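Local coordinates for hypothetical sugar ABC-transporter sugar binding protein (Arthrobacter globiformis, PDB 7BVT) that binds cyclic alpha-maltosyl-(1→6)-maltose and probably delivers it to an ABC transporter for uptake, at residues Val28-Trp36 / Thr82-Trp93; Val133-Leu142 / Thr292-Val301. All coordinates share one frame; numbering follows the deposited sequence.

Interaction 1 of 2, residues Val28-Trp36 / Thr82-Trp93; sequences VEVTVWHYW and TLPDIAIGDLVW. With GLC (alpha-D-glucopyranose), chain B.
Strands 28-34 and 86-90 pair in parallel, V32 beside I86 and W33 beside A87, in the sheet of the lobe that begins the chain. T31 O, W33 N and W33 O bond in turn to I86 N, I86 O and I88 N, the last at 2.8 Å. Ahead of this pairing D85 folds back on T31: its OD2 takes T31 N through the anti lone pair at 2.8 Å, while D85 N donates to T31 OG1 at 3.0 Å. A water joins the same OD2 to E29 O. On one side of the sheet P84 CB sits over the five-membered ring of W33, 3.5 Å from its centroid and 7° off the normal, a CH-pi contact; K73 adds a cation-pi contact. V32 and I86 fill the other side, where I86 meets helix 306-319. Parallel strands linked through helices, here 38-53 and 70-80, follow the alpha/beta pattern of periplasmic-type binding proteins, whose C-terminal strand ends border the ligand cleft. At that end Y35 brings CE2 to 3.5 Å from W93 CZ3, and its hydroxyl bonds to E297. D90, CG anti to its N (chi1 -178°), accepts the glucose O3 on OD1 at 2.7 Å; OD2 closes an Asx turn with V92 N.

Interaction 2 of 2, residues Val133-Leu142 / Thr292-Val301; sequences VSVPVSANNL and TNLGGEQAMV. With GLC (alpha-D-glucopyranose), chain B.
S138 OG is gripped from the E297 side by two bonds: it accepts from E297 N at 2.9 Å and donates to E297 OE1 at 2.8 Å, meeting that oxygen from above the carboxylate plane. The bent E297 chain (chi2 73°) brings the carboxylate back to the serine, and Y35 and W36 bind its oxygens too. With an alanine here instead of S138, E297 N would probably lose its acceptor and the carboxylate one of its holds. E297 O in turn receives V137 N and S138 N from the same face of its plane. Toward V133, V135 and A299 form an antiparallel hydrogen-bonded pair, with A299 CB 3.8 Å from V137 CG1; beyond S138, N140 pairs with G295 after a register shift of one residue. A CB on G295 would run into N140 OD1, and one on G296 into S138 O and A139 CA. The N140 amide folds over G295 (CG between the backbone N and the carbonyl carbon, chi1 60°), and ND2 donates almost straight (174°) to the glucose O2 at 2.9 Å, with G296 N adding a weak bond. At the far end T292 OG1 donates to L142 O in the carbonyl plane, on a lone pair, at 2.6 Å. Helix 195-207 packs against L142 and N293, helix 306-319 against V137, A299 and V301, and helix 94-100 against M300, while H369 of strand 368-369 bonds to the T292 and L294 backbones.

Interaction 1 closes before interaction 2 opens along the chain, and their centres lie about 14 Å apart. They belong to one mixed sheet in which strand 86-90 lies between strands 28-34 and 292-301, parallel to the first and antiparallel to the second; G89 O to Q298 N, a probable hydrogen bond, joins the two contacts, and helix 306-319 packs on both. Strand 292-301 also pairs with strands 131-136 and 140-147 of this sheet. The centre of interaction 2 lies about 7 Å from the centre of the chain, against about 19 Å for that of interaction 1. Both reach the same glucose unit, which R371 also binds, consistent with a sugar site built from separate parts of the chain.

Interaction 1 of 2, residues Val28-Trp36 / Thr82-Trp93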
loop_
_atom_site.group_PDB
_atom_site.type_symbol
_atom_site.label_atom_id
_atom_site.label_comp_id
_atom_site.label_asym_id
_atom_site.label_seq_id
_atom_site.Cartn_x
_atom_site.Cartn_y
_atom_site.Cartn_z
ATOM N N VAL A 28 31.486 -9.225 -8.656
ATOM C CA VAL A 28 31.216 -8.493 -7.389
ATOM C C VAL A 28 30.055 -9.225 -6.697
ATOM O O VAL A 28 28.997 -9.420 -7.362
ATOM C CB VAL A 28 30.866 -7.012 -7.640
ATOM C CG1 VAL A 28 30.496 -6.287 -6.334
ATOM C CG2 VAL A 28 31.968 -6.269 -8.382
ATOM N N GLU A 29 30.242 -9.634 -5.447
ATOM C CA GLU A 29 29.218 -10.376 -4.671
ATOM C C GLU A 29 28.304 -9.352 -4.012
ATOM O O GLU A 29 28.813 -8.441 -3.367
ATOM C CB GLU A 29 29.873 -11.275 -3.625
ATOM C CG GLU A 29 30.895 -12.214 -4.244
ATOM C CD GLU A 29 30.314 -13.413 -4.969
ATOM O OE1 GLU A 29 29.105 -13.691 -4.772
ATOM O OE2 GLU A 29 31.075 -14.089 -5.727
ATOM N N VAL A 30 27.006 -9.475 -4.236
ATOM C CA VAL A 30 25.986 -8.527 -3.740
ATOM C C VAL A 30 24.947 -9.363 -2.999
ATOM O O VAL A 30 24.357 -10.289 -3.571
ATOM C CB VAL A 30 25.401 -7.722 -4.920
ATOM C CG1 VAL A 30 24.164 -6.915 -4.531
ATOM C CG2 VAL A 30 26.427 -6.795 -5.546
ATOM N N THR A 31 24.736 -9.013 -1.762
ATOM C CA THR A 31 23.728 -9.690 -0.941
ATOM C C THR A 31 22.399 -8.923 -0.967
ATOM O O THR A 31 22.422 -7.692 -0.904
ATOM C CB THR A 31 24.229 -9.891 0.469
ATOM O OG1 THR A 31 24.545 -8.630 1.050
ATOM C CG2 THR A 31 25.426 -10.834 0.461
ATOM N N VAL A 32 21.308 -9.657 -1.009
ATOM C CA VAL A 32 19.923 -9.103 -0.993
ATOM C C VAL A 32 19.184 -9.792 0.130
ATOM O O VAL A 32 19.149 -11.019 0.093
ATOM C CB VAL A 32 19.184 -9.314 -2.313
ATOM C CG1 VAL A 32 17.761 -8.795 -2.195
ATOM C CG2 VAL A 32 19.899 -8.657 -3.461
ATOM N N TRP A 33 18.631 -9.043 1.053
ATOM C CA TRP A 33 17.685 -9.586 2.040
ATOM C C TRP A 33 16.276 -9.117 1.690
ATOM O O TRP A 33 16.098 -7.922 1.381
ATOM C CB TRP A 33 18.021 -9.174 3.443
ATOM C CG TRP A 33 19.358 -9.605 3.961
ATOM C CD1 TRP A 33 20.217 -10.470 3.382
ATOM C CD2 TRP A 33 19.937 -9.246 5.214
ATOM N NE1 TRP A 33 21.314 -10.643 4.183
ATOM C CE2 TRP A 33 21.175 -9.922 5.302
ATOM C CE3 TRP A 33 19.535 -8.430 6.260
ATOM C CZ2 TRP A 33 22.045 -9.748 6.378
ATOM C CZ3 TRP A 33 20.371 -8.308 7.353
ATOM C CH2 TRP A 33 21.604 -8.945 7.393
ATOM N N HIS A 34 15.315 -10.024 1.762
ATOM C CA HIS A 34 13.908 -9.725 1.437
ATOM C C HIS A 34 13.064 -10.569 2.376
ATOM O O HIS A 34 13.676 -11.418 3.040
ATOM C CB HIS A 34 13.592 -10.017 0.003
ATOM C CG HIS A 34 13.727 -11.468 -0.271
ATOM N ND1 HIS A 34 12.677 -12.338 -0.053
ATOM C CD2 HIS A 34 14.768 -12.176 -0.775
ATOM C CE1 HIS A 34 13.065 -13.554 -0.446
ATOM N NE2 HIS A 34 14.348 -13.505 -0.868
ATOM N N TYR A 35 11.763 -10.359 2.389
ATOM C CA TYR A 35 10.861 -11.126 3.299
ATOM C C TYR A 35 9.865 -11.952 2.489
ATOM O O TYR A 35 8.917 -12.473 3.103
ATOM C CB TYR A 35 10.200 -10.231 4.366
ATOM C CG TYR A 35 9.428 -9.026 3.875
ATOM C CD1 TYR A 35 8.393 -9.144 2.970
ATOM C CD2 TYR A 35 9.713 -7.762 4.348
ATOM C CE1 TYR A 35 7.672 -8.039 2.510
ATOM C CE2 TYR A 35 8.986 -6.656 3.927
ATOM C CZ TYR A 35 7.968 -6.799 3.008
ATOM O OH TYR A 35 7.265 -5.678 2.627
ATOM N N TRP A 36 10.018 -12.071 1.183
ATOM C CA TRP A 36 9.055 -12.842 0.360
ATOM C C TRP A 36 9.098 -14.337 0.740
ATOM O O TRP A 36 10.214 -14.891 0.966
ATOM C CB TRP A 36 9.312 -12.645 -1.131
ATOM C CG TRP A 36 8.978 -11.256 -1.592
ATOM C CD1 TRP A 36 7.815 -10.562 -1.416
ATOM C CD2 TRP A 36 9.810 -10.411 -2.393
ATOM N NE1 TRP A 36 7.865 -9.357 -2.056
ATOM C CE2 TRP A 36 9.084 -9.224 -2.648
ATOM C CE3 TRP A 36 11.099 -10.534 -2.909
ATOM C CZ2 TRP A 36 9.619 -8.173 -3.391
ATOM C CZ3 TRP A 36 11.607 -9.508 -3.671
ATOM C CH2 TRP A 36 10.887 -8.343 -3.878
ATOM N N THR A 82 27.652 -5.845 9.400
ATOM C CA THR A 82 27.316 -6.940 8.460
ATOM C C THR A 82 25.972 -6.669 7.772
ATOM O O THR A 82 25.250 -7.613 7.427
ATOM C CB THR A 82 27.333 -8.305 9.159
ATOM O OG1 THR A 82 26.366 -8.310 10.201
ATOM C CG2 THR A 82 28.703 -8.640 9.721
ATOM N N LEU A 83 25.729 -5.400 7.474
ATOM C CA LEU A 83 24.526 -5.043 6.706
ATOM C C LEU A 83 24.617 -5.703 5.346
ATOM O O LEU A 83 25.699 -5.888 4.797
ATOM C CB LEU A 83 24.416 -3.517 6.599
ATOM C CG LEU A 83 23.937 -2.805 7.853
ATOM C CD1 LEU A 83 24.142 -1.315 7.762
ATOM C CD2 LEU A 83 22.479 -3.085 8.109
ATOM N N PRO A 84 23.472 -6.004 4.724
ATOM C CA PRO A 84 23.405 -6.555 3.384
ATOM C C PRO A 84 23.704 -5.397 2.420
ATOM O O PRO A 84 23.758 -4.282 2.829
ATOM C CB PRO A 84 21.970 -7.035 3.220
ATOM C CG PRO A 84 21.235 -6.079 4.073
ATOM C CD PRO A 84 22.110 -5.794 5.277
ATOM N N ASP A 85 23.912 -5.727 1.185
ATOM C CA ASP A 85 24.142 -4.680 0.160
ATOM C C ASP A 85 22.789 -4.085 -0.238
ATOM O O ASP A 85 22.704 -2.884 -0.381
ATOM C CB ASP A 85 24.844 -5.246 -1.052
ATOM C CG ASP A 85 26.204 -5.763 -0.629
ATOM O OD1 ASP A 85 26.943 -4.962 0.032
ATOM O OD2 ASP A 85 26.467 -6.952 -0.935
ATOM N N ILE A 86 21.784 -4.924 -0.418
ATOM C CA ILE A 86 20.388 -4.524 -0.735
ATOM C C ILE A 86 19.464 -5.041 0.373
ATOM O O ILE A 86 19.439 -6.267 0.669
ATOM C CB ILE A 86 19.942 -4.990 -2.138
ATOM C CG1 ILE A 86 20.830 -4.440 -3.262
ATOM C CG2 ILE A 86 18.493 -4.688 -2.397
ATOM C CD1 ILE A 86 20.597 -5.098 -4.611
ATOM N N ALA A 87 18.606 -4.183 0.891
ATOM C CA ALA A 87 17.431 -4.614 1.679
ATOM C C ALA A 87 16.148 -4.338 0.896
ATOM O O ALA A 87 16.017 -3.258 0.314
ATOM C CB ALA A 87 17.376 -3.865 2.988
ATOM N N ILE A 88 15.223 -5.265 0.886
ATOM C CA ILE A 88 13.896 -5.043 0.274
ATOM C C ILE A 88 12.880 -5.092 1.412
ATOM O O ILE A 88 12.672 -6.163 2.002
ATOM C CB ILE A 88 13.620 -6.038 -0.863
ATOM C CG1 ILE A 88 14.715 -5.974 -1.935
ATOM C CG2 ILE A 88 12.230 -5.855 -1.464
ATOM C CD1 ILE A 88 14.525 -6.899 -3.081
ATOM N N GLY A 89 12.256 -3.950 1.700
ATOM C CA GLY A 89 11.394 -3.773 2.870
ATOM C C GLY A 89 10.042 -3.224 2.516
ATOM O O GLY A 89 9.820 -2.826 1.383
ATOM N N ASP A 90 9.170 -3.133 3.495
ATOM C CA ASP A 90 7.863 -2.486 3.322
ATOM C C ASP A 90 8.071 -0.992 3.089
ATOM O O ASP A 90 9.040 -0.406 3.608
ATOM C CB ASP A 90 6.976 -2.722 4.543
ATOM C CG ASP A 90 5.606 -2.076 4.275
ATOM O OD1 ASP A 90 4.958 -2.480 3.283
ATOM O OD2 ASP A 90 5.280 -1.061 4.948
ATOM N N LEU A 91 7.142 -0.369 2.356
ATOM C CA LEU A 91 7.135 1.106 2.141
ATOM C C LEU A 91 7.469 1.856 3.424
ATOM O O LEU A 91 8.404 2.692 3.435
ATOM C CB LEU A 91 5.774 1.547 1.626
ATOM C CG LEU A 91 5.679 3.030 1.315
ATOM C CD1 LEU A 91 6.474 3.364 0.073
ATOM C CD2 LEU A 91 4.234 3.463 1.130
ATOM N N VAL A 92 6.701 1.633 4.467
ATOM C CA VAL A 92 6.786 2.504 5.673
ATOM C C VAL A 92 8.084 2.198 6.435
ATOM O O VAL A 92 8.397 2.946 7.362
ATOM C CB VAL A 92 5.516 2.378 6.541
ATOM C CG1 VAL A 92 4.273 2.645 5.710
ATOM C CG2 VAL A 92 5.415 1.040 7.209
ATOM N N TRP A 93 8.828 1.156 6.061
ATOM C CA TRP A 93 10.133 0.898 6.723
ATOM C C TRP A 93 11.220 1.819 6.197
ATOM O O TRP A 93 12.225 1.994 6.905
ATOM C CB TRP A 93 10.593 -0.540 6.587
ATOM C CG TRP A 93 9.701 -1.551 7.211
ATOM C CD1 TRP A 93 8.601 -1.348 8.002
ATOM C CD2 TRP A 93 9.908 -2.960 7.135
ATOM N NE1 TRP A 93 8.094 -2.557 8.388
ATOM C CE2 TRP A 93 8.865 -3.559 7.867
ATOM C CE3 TRP A 93 10.837 -3.761 6.486
ATOM C CZ2 TRP A 93 8.758 -4.938 7.971
ATOM C CZ3 TRP A 93 10.719 -5.132 6.575
ATOM C CH2 TRP A 93 9.693 -5.701 7.316
HETATM C C1 GLC B . 0.069 -4.148 2.791
HETATM C C2 GLC B . 1.005 -3.133 2.210
HETATM C C3 GLC B . 1.687 -2.356 3.309
HETATM C C4 GLC B . 0.599 -1.762 4.219
HETATM C C5 GLC B . -0.230 -2.889 4.821
HETATM C C6 GLC B . -1.351 -2.322 5.710
HETATM O O2 GLC B . 1.858 -3.804 1.300
HETATM O O3 GLC B . 2.531 -1.354 2.719
HETATM O O4 GLC B . 1.156 -1.036 5.297
HETATM O O5 GLC B . -0.851 -3.581 3.766
HETATM O O6 GLC B . -1.760 -3.353 6.605
HETATM O O HOH W 1 28.658 -8.281 -0.396
HETATM O O HOH W 2 26.525 -8.667 2.932
HETATM O O HOH W 3 10.905 -8.026 0.981
#

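Interaction 2 of 2, residues Val133-Leu142 / Thr292-Val301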
loop_
_atom_site.group_PDB
_atom_site.type_symbol
_atom_site.label_atom_id
_atom_site.label_comp_id
_atom_site.label_asym_id
_atom_site.label_seq_id
_atom_site.Cartn_x
_atom_site.Cartn_y
_atom_site.Cartn_z
ATOM N N VAL A 133 16.777 7.197 -1.961
ATOM C CA VAL A 133 17.356 6.141 -1.079
ATOM C C VAL A 133 16.583 4.820 -1.225
ATOM O O VAL A 133 17.102 3.784 -0.817
ATOM C CB VAL A 133 17.404 6.555 0.391
ATOM C CG1 VAL A 133 18.378 7.718 0.567
ATOM C CG2 VAL A 133 16.012 6.819 0.988
ATOM N N SER A 134 15.373 4.835 -1.779
ATOM C CA SER A 134 14.606 3.626 -2.106
ATOM C C SER A 134 13.972 3.756 -3.501
ATOM O O SER A 134 13.715 4.863 -4.014
ATOM C CB SER A 134 13.567 3.283 -1.049
ATOM O OG SER A 134 12.539 4.261 -0.994
ATOM N N VAL A 135 13.694 2.612 -4.078
ATOM C CA VAL A 135 12.879 2.530 -5.305
ATOM C C VAL A 135 11.905 1.398 -5.070
ATOM O O VAL A 135 12.278 0.342 -4.569
ATOM C CB VAL A 135 13.752 2.382 -6.569
ATOM C CG1 VAL A 135 14.565 1.095 -6.541
ATOM C CG2 VAL A 135 12.958 2.482 -7.842
ATOM N N PRO A 136 10.652 1.521 -5.481
ATOM C CA PRO A 136 9.742 0.383 -5.377
ATOM C C PRO A 136 10.129 -0.720 -6.360
ATOM O O PRO A 136 10.509 -0.468 -7.469
ATOM C CB PRO A 136 8.398 1.001 -5.755
ATOM C CG PRO A 136 8.741 2.116 -6.688
ATOM C CD PRO A 136 9.994 2.688 -6.074
ATOM N N VAL A 137 9.987 -1.965 -5.912
ATOM C CA VAL A 137 10.162 -3.166 -6.756
ATOM C C VAL A 137 8.895 -3.993 -6.779
ATOM O O VAL A 137 8.846 -4.942 -7.569
ATOM C CB VAL A 137 11.365 -3.992 -6.287
ATOM C CG1 VAL A 137 12.626 -3.206 -6.596
ATOM C CG2 VAL A 137 11.301 -4.394 -4.833
ATOM N N SER A 138 7.874 -3.621 -6.013
ATOM C CA SER A 138 6.505 -4.155 -6.195
ATOM C C SER A 138 5.526 -3.087 -5.721
ATOM O O SER A 138 5.976 -2.137 -5.030
ATOM C CB SER A 138 6.294 -5.393 -5.414
ATOM O OG SER A 138 6.242 -5.119 -4.038
ATOM N N ALA A 139 4.289 -3.174 -6.120
ATOM C CA ALA A 139 3.270 -2.230 -5.620
ATOM C C ALA A 139 1.955 -2.961 -5.440
ATOM O O ALA A 139 1.721 -4.026 -5.995
ATOM C CB ALA A 139 3.118 -1.077 -6.570
ATOM N N ASN A 140 1.120 -2.366 -4.612
ATOM C CA ASN A 140 -0.272 -2.771 -4.399
ATOM C C ASN A 140 -1.036 -1.516 -3.986
ATOM O O ASN A 140 -0.417 -0.444 -3.719
ATOM C CB ASN A 140 -0.366 -3.891 -3.375
ATOM C CG ASN A 140 0.188 -3.537 -2.013
ATOM O OD1 ASN A 140 -0.255 -2.566 -1.406
ATOM N ND2 ASN A 140 1.028 -4.388 -1.462
ATOM N N ASN A 141 -2.351 -1.596 -4.009
ATOM C CA ASN A 141 -3.194 -0.487 -3.565
ATOM C C ASN A 141 -4.551 -1.007 -3.127
ATOM O O ASN A 141 -4.856 -2.207 -3.238
ATOM C CB ASN A 141 -3.229 0.665 -4.577
ATOM C CG ASN A 141 -3.970 0.333 -5.848
ATOM O OD1 ASN A 141 -5.102 -0.184 -5.833
ATOM N ND2 ASN A 141 -3.371 0.698 -6.959
ATOM N N LEU A 142 -5.266 -0.125 -2.453
ATOM C CA LEU A 142 -6.579 -0.484 -1.888
ATOM C C LEU A 142 -7.642 -0.237 -2.939
ATOM O O LEU A 142 -7.656 0.807 -3.572
ATOM C CB LEU A 142 -6.859 0.328 -0.630
ATOM C CG LEU A 142 -6.071 -0.100 0.587
ATOM C CD1 LEU A 142 -6.246 0.937 1.712
ATOM C CD2 LEU A 142 -6.525 -1.420 1.085
ATOM N N THR A 292 -6.318 6.428 -3.819
ATOM C CA THR A 292 -6.068 5.226 -3.025
ATOM C C THR A 292 -4.690 5.318 -2.365
ATOM O O THR A 292 -4.035 6.355 -2.504
ATOM C CB THR A 292 -6.309 3.970 -3.863
ATOM O OG1 THR A 292 -6.270 2.893 -2.930
ATOM C CG2 THR A 292 -5.280 3.793 -4.942
ATOM N N ASN A 293 -4.339 4.268 -1.617
ATOM C CA ASN A 293 -3.124 4.216 -0.777
ATOM C C ASN A 293 -2.208 3.107 -1.323
ATOM O O ASN A 293 -2.732 2.056 -1.686
ATOM C CB ASN A 293 -3.515 3.915 0.664
ATOM C CG ASN A 293 -2.630 4.603 1.668
ATOM O OD1 ASN A 293 -1.511 5.010 1.358
ATOM N ND2 ASN A 293 -3.165 4.710 2.851
ATOM N N LEU A 294 -0.915 3.370 -1.437
ATOM C CA LEU A 294 0.094 2.440 -1.993
ATOM C C LEU A 294 0.757 1.596 -0.915
ATOM O O LEU A 294 1.193 2.118 0.099
ATOM C CB LEU A 294 1.156 3.208 -2.751
ATOM C CG LEU A 294 0.690 3.829 -4.061
ATOM C CD1 LEU A 294 1.597 4.959 -4.499
ATOM C CD2 LEU A 294 0.581 2.751 -5.136
ATOM N N GLY A 295 0.855 0.303 -1.188
ATOM C CA GLY A 295 1.710 -0.619 -0.428
ATOM C C GLY A 295 2.761 -1.221 -1.312
ATOM O O GLY A 295 2.859 -0.843 -2.485
ATOM N N GLY A 296 3.503 -2.136 -0.737
ATOM C CA GLY A 296 4.446 -2.942 -1.515
ATOM C C GLY A 296 5.886 -2.730 -1.104
ATOM O O GLY A 296 6.154 -1.993 -0.121
ATOM N N GLU A 297 6.791 -3.392 -1.827
ATOM C CA GLU A 297 8.200 -3.495 -1.397
ATOM C C GLU A 297 9.088 -2.477 -2.097
ATOM O O GLU A 297 8.897 -2.242 -3.291
ATOM C CB GLU A 297 8.717 -4.883 -1.714
ATOM C CG GLU A 297 8.253 -5.890 -0.679
ATOM C CD GLU A 297 6.786 -6.292 -0.729
ATOM O OE1 GLU A 297 6.336 -6.744 -1.776
ATOM O OE2 GLU A 297 6.105 -6.108 0.291
ATOM N N GLN A 298 10.032 -1.936 -1.346
ATOM C CA GLN A 298 10.995 -0.934 -1.819
ATOM C C GLN A 298 12.392 -1.541 -1.673
ATOM O O GLN A 298 12.661 -2.115 -0.619
ATOM C CB GLN A 298 10.930 0.323 -0.962
ATOM C CG GLN A 298 9.520 0.761 -0.569
ATOM C CD GLN A 298 8.589 1.007 -1.718
ATOM O OE1 GLN A 298 8.875 1.826 -2.598
ATOM N NE2 GLN A 298 7.443 0.351 -1.733
ATOM N N ALA A 299 13.281 -1.272 -2.629
ATOM C CA ALA A 299 14.679 -1.740 -2.515
ATOM C C ALA A 299 15.520 -0.556 -2.073
ATOM O O ALA A 299 15.297 0.546 -2.584
ATOM C CB ALA A 299 15.146 -2.337 -3.824
ATOM N N MET A 300 16.493 -0.814 -1.247
ATOM C CA MET A 300 17.443 0.158 -0.643
ATOM C C MET A 300 18.857 -0.437 -0.755
ATOM O O MET A 300 18.993 -1.648 -0.521
ATOM C CB MET A 300 17.094 0.372 0.822
ATOM C CG MET A 300 15.756 1.079 0.989
ATOM S SD MET A 300 15.057 0.714 2.587
ATOM C CE MET A 300 14.169 -0.804 2.196
ATOM N N VAL A 301 19.833 0.377 -1.114
ATOM C CA VAL A 301 21.270 -0.047 -1.208
ATOM C C VAL A 301 22.016 0.585 -0.053
ATOM O O VAL A 301 22.009 1.818 0.065
ATOM C CB VAL A 301 21.882 0.328 -2.553
ATOM C CG1 VAL A 301 23.391 0.090 -2.577
ATOM C CG2 VAL A 301 21.175 -0.319 -3.713
HETATM C C1 GLC B . 0.069 -4.148 2.791
HETATM C C2 GLC B . 1.005 -3.133 2.210
HETATM C C3 GLC B . 1.687 -2.356 3.309
HETATM C C4 GLC B . 0.599 -1.762 4.219
HETATM C C5 GLC B . -0.230 -2.889 4.821
HETATM C C6 GLC B . -1.351 -2.322 5.710
HETATM O O2 GLC B . 1.858 -3.804 1.300
HETATM O O3 GLC B . 2.531 -1.354 2.719
HETATM O O4 GLC B . 1.156 -1.036 5.297
HETATM O O5 GLC B . -0.851 -3.581 3.766
HETATM O O6 GLC B . -1.760 -3.353 6.605
HETATM O O HOH W 4 19.468 3.103 -1.853
HETATM O O HOH W 5 10.486 3.991 -2.849
HETATM O O HOH W 6 5.296 0.176 -3.710
#